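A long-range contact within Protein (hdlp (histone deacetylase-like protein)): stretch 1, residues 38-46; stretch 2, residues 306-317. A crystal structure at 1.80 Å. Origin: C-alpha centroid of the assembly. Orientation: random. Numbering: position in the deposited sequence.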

# COMPACT_ATOMS: atom_id res chain seq x y z
N MET A 38 15.94 5.47 15.60
CA MET A 38 17.13 5.15 14.79
C MET A 38 17.87 6.42 14.32
O MET A 38 18.91 6.32 13.63
N ASN A 39 17.33 7.58 14.67
CA ASN A 39 17.87 8.88 14.29
C ASN A 39 17.99 8.98 12.78
O ASN A 39 19.00 9.46 12.25
N LEU A 40 16.95 8.51 12.10
CA LEU A 40 16.94 8.53 10.64
C LEU A 40 15.96 9.55 10.04
O LEU A 40 15.67 9.51 8.85
N ILE A 41 15.48 10.47 10.87
CA ILE A 41 14.57 11.48 10.38
C ILE A 41 14.65 12.79 11.20
O ILE A 41 14.81 12.76 12.41
N ASP A 42 14.56 13.92 10.51
CA ASP A 42 14.60 15.23 11.17
C ASP A 42 13.25 15.92 11.02
O ASP A 42 12.56 15.71 10.03
N GLU A 43 12.90 16.78 11.98
CA GLU A 43 11.63 17.50 11.96
C GLU A 43 11.25 18.18 10.66
O GLU A 43 10.09 18.14 10.25
N LYS A 44 12.21 18.81 10.02
CA LYS A 44 11.91 19.52 8.79
C LYS A 44 11.62 18.65 7.57
O LYS A 44 11.27 19.15 6.51
N GLU A 45 11.74 17.33 7.75
CA GLU A 45 11.46 16.38 6.67
C GLU A 45 10.03 15.85 6.84
O GLU A 45 9.46 15.24 5.93
N LEU A 46 9.46 16.09 8.01
CA LEU A 46 8.11 15.60 8.31
C LEU A 46 7.00 16.61 8.08
O LEU A 46 7.07 17.75 8.54
N TRP A 306 9.98 -0.28 5.55
CA TRP A 306 9.73 1.10 5.16
C TRP A 306 10.92 1.96 5.53
O TRP A 306 11.16 3.00 4.92
N THR A 307 11.68 1.54 6.54
CA THR A 307 12.85 2.31 6.91
C THR A 307 13.83 2.26 5.74
O THR A 307 14.45 3.26 5.40
N LEU A 308 13.96 1.09 5.09
CA LEU A 308 14.84 1.00 3.93
C LEU A 308 14.38 1.97 2.84
O LEU A 308 15.19 2.64 2.18
N ILE A 309 13.06 2.06 2.65
CA ILE A 309 12.52 2.97 1.65
C ILE A 309 12.85 4.41 2.03
O ILE A 309 13.25 5.20 1.18
N TRP A 310 12.68 4.76 3.30
CA TRP A 310 12.96 6.14 3.71
C TRP A 310 14.44 6.48 3.51
O TRP A 310 14.78 7.56 3.02
N CYS A 311 15.32 5.54 3.88
CA CYS A 311 16.75 5.76 3.70
C CYS A 311 17.10 5.97 2.22
O CYS A 311 17.89 6.85 1.91
N GLU A 312 16.51 5.17 1.32
CA GLU A 312 16.77 5.33 -0.13
C GLU A 312 16.35 6.73 -0.61
O GLU A 312 17.11 7.42 -1.29
N LEU A 313 15.12 7.12 -0.28
CA LEU A 313 14.60 8.42 -0.71
C LEU A 313 15.36 9.59 -0.10
O LEU A 313 15.67 10.55 -0.80
N SER A 314 15.63 9.47 1.20
CA SER A 314 16.31 10.49 2.01
C SER A 314 17.80 10.62 1.68
O SER A 314 18.44 11.61 2.03
N GLY A 315 18.34 9.62 1.01
CA GLY A 315 19.74 9.68 0.65
C GLY A 315 20.69 9.40 1.79
O GLY A 315 21.80 9.94 1.83
N ARG A 316 20.28 8.57 2.74
CA ARG A 316 21.18 8.27 3.83
C ARG A 316 21.54 6.79 3.85
O ARG A 316 20.77 5.94 3.40
N GLU A 317 22.73 6.48 4.35
CA GLU A 317 23.15 5.09 4.41
C GLU A 317 22.29 4.33 5.38
O GLU A 317 21.80 4.88 6.37

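Stretch 2 is the last part of a helix, ending at Ser314, followed by loop residues. Stretch 1 is mostly loop and lies against it, and the two bury about 400 Å² between them.

Within stretch 2, Thr307 is the first residue in contact with stretch 1. Its CB points toward the loop, chi1 is m, and CG2 lies 3.7 Å from Leu40 CD1. One turn later comes Trp310, also directed toward stretch 1, with chi1 t. Its indole NE1 donates a hydrogen bond to Leu40 O at 2.9 Å, with the carbonyl near the ring plane. Trp310 CZ2 also meets Ile41 CD1 at 3.0 Å, a very tight apolar contact. Ile41 has chi1 t and chi2 p, and its CB points sideways while its end comes nearer the helix.

Cys311 is an m rotamer. Its SG packs 3.6 Å from Leu40 CD1, so this methyl touches both Thr307 and Cys311. Leu40 itself is m, t and buried.

Ser314 has chi1 t and points toward stretch 1. Its OG donates a weak hydrogen bond to Glu45 OE2 at 3.3 Å. The same OG accepts a hydrogen bond from Arg316 NE at 3.2 Å, which links serine and arginine within stretch 2. Gly315 has positive phi, leaves the helical conformation and makes no contact across.

Arg316 then turns back toward stretch 1 with chi1 p, chi2 t and chi3 p. Its CD lies 3.4 Å from Leu40 CD2. NH2 forms a salt bridge with Glu45, which also points toward stretch 2 and has chi1 m and chi2 t. The bridge includes a weak hydrogen bond from Arg316 NH2 to Glu45 OE2 at 3.4 Å. One water accepts from Arg316 NH1 at 2.6 Å and donates to Asn39 O at 3.1 Å and, weakly, to Asp42 OD1 at 3.4 Å.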

# COMPACT_ATOMS: atom_id res chain seq x y z
CB MET A 38 16.72 4.35 13.54
CG MET A 38 16.15 2.98 13.81
SD MET A 38 17.47 1.83 14.24
CE MET A 38 18.41 1.87 12.72
CB ASN A 39 19.23 9.13 14.96
CG ASN A 39 19.15 9.03 16.46
OD1 ASN A 39 18.30 9.65 17.08
ND2 ASN A 39 20.05 8.24 17.06
CB LEU A 40 16.64 7.14 10.08
CG LEU A 40 17.74 6.09 10.32
CD1 LEU A 40 17.34 4.77 9.68
CD2 LEU A 40 19.04 6.57 9.72
CB ILE A 41 13.10 10.96 10.38
CG1 ILE A 41 12.20 11.99 9.72
CG2 ILE A 41 12.62 10.68 11.79
CD1 ILE A 41 12.60 12.29 8.32
CB ASP A 42 15.70 16.10 10.55
CG ASP A 42 17.06 15.45 10.62
OD1 ASP A 42 17.46 15.03 11.72
OD2 ASP A 42 17.74 15.36 9.56
CB GLU A 43 11.59 18.57 13.05
CG GLU A 43 11.47 18.06 14.47
CD GLU A 43 11.23 19.20 15.45
OE1 GLU A 43 10.23 19.92 15.27
OE2 GLU A 43 12.04 19.38 16.38
CB LYS A 44 13.02 20.54 8.53
CG LYS A 44 13.05 21.56 9.69
CD LYS A 44 14.12 22.63 9.57
CE LYS A 44 14.03 23.58 10.76
NZ LYS A 44 15.06 24.65 10.73
CB GLU A 45 12.43 15.18 6.73
CG GLU A 45 13.88 15.50 6.35
CD GLU A 45 14.82 14.33 6.60
OE1 GLU A 45 14.92 13.88 7.76
OE2 GLU A 45 15.45 13.86 5.64
CB LEU A 46 8.06 15.10 9.75
CG LEU A 46 6.73 14.54 10.27
CD1 LEU A 46 6.41 13.25 9.53
CD2 LEU A 46 6.82 14.28 11.77
CB TRP A 306 8.46 1.65 5.80
CG TRP A 306 7.22 1.23 5.04
CD1 TRP A 306 7.15 0.77 3.76
CD2 TRP A 306 5.87 1.29 5.52
NE1 TRP A 306 5.84 0.55 3.40
CE2 TRP A 306 5.04 0.86 4.46
CE3 TRP A 306 5.28 1.67 6.73
CZ2 TRP A 306 3.64 0.79 4.58
CZ3 TRP A 306 3.90 1.61 6.85
CH2 TRP A 306 3.09 1.17 5.78
CB THR A 307 13.48 1.78 8.23
OG1 THR A 307 12.64 2.16 9.32
CG2 THR A 307 14.88 2.36 8.44
CB LEU A 308 14.87 -0.43 3.36
CG LEU A 308 15.49 -1.52 4.24
CD1 LEU A 308 15.54 -2.87 3.48
CD2 LEU A 308 16.91 -1.07 4.62
CB ILE A 309 10.99 2.86 1.55
CG1 ILE A 309 10.58 1.46 1.08
CG2 ILE A 309 10.47 3.92 0.59
CD1 ILE A 309 11.10 1.10 -0.29
CB TRP A 310 12.53 6.37 5.16
CG TRP A 310 12.81 7.75 5.61
CD1 TRP A 310 13.68 8.13 6.59
CD2 TRP A 310 12.29 8.97 5.04
NE1 TRP A 310 13.75 9.50 6.66
CE2 TRP A 310 12.91 10.04 5.72
CE3 TRP A 310 11.38 9.26 4.02
CZ2 TRP A 310 12.64 11.38 5.41
CZ3 TRP A 310 11.11 10.58 3.70
CH2 TRP A 310 11.74 11.63 4.40
CB CYS A 311 17.56 4.59 4.29
SG CYS A 311 17.61 4.52 6.12
CB GLU A 312 15.95 4.34 -0.96
CG GLU A 312 16.71 3.39 -1.85
CD GLU A 312 17.77 4.04 -2.72
OE1 GLU A 312 17.47 4.98 -3.50
OE2 GLU A 312 18.93 3.60 -2.62
CB LEU A 313 13.12 8.55 -0.33
CG LEU A 313 12.10 7.66 -1.02
CD1 LEU A 313 10.73 7.91 -0.40
CD2 LEU A 313 12.07 7.96 -2.50
CB SER A 314 16.13 10.15 3.50
OG SER A 314 16.71 11.13 4.34
CB ARG A 316 20.58 8.68 5.16
CG ARG A 316 19.41 7.89 5.63
CD ARG A 316 18.95 8.50 6.95
NE ARG A 316 18.39 9.83 6.75
CZ ARG A 316 18.10 10.67 7.73
NH1 ARG A 316 18.34 10.32 8.98
NH2 ARG A 316 17.51 11.84 7.48
CB GLU A 317 24.63 4.98 4.80
CG GLU A 317 25.56 4.75 3.61
CD GLU A 317 25.43 5.81 2.53
OE1 GLU A 317 26.09 5.67 1.48
OE2 GLU A 317 24.67 6.78 2.72
O HOH W 1 18.94 12.13 10.72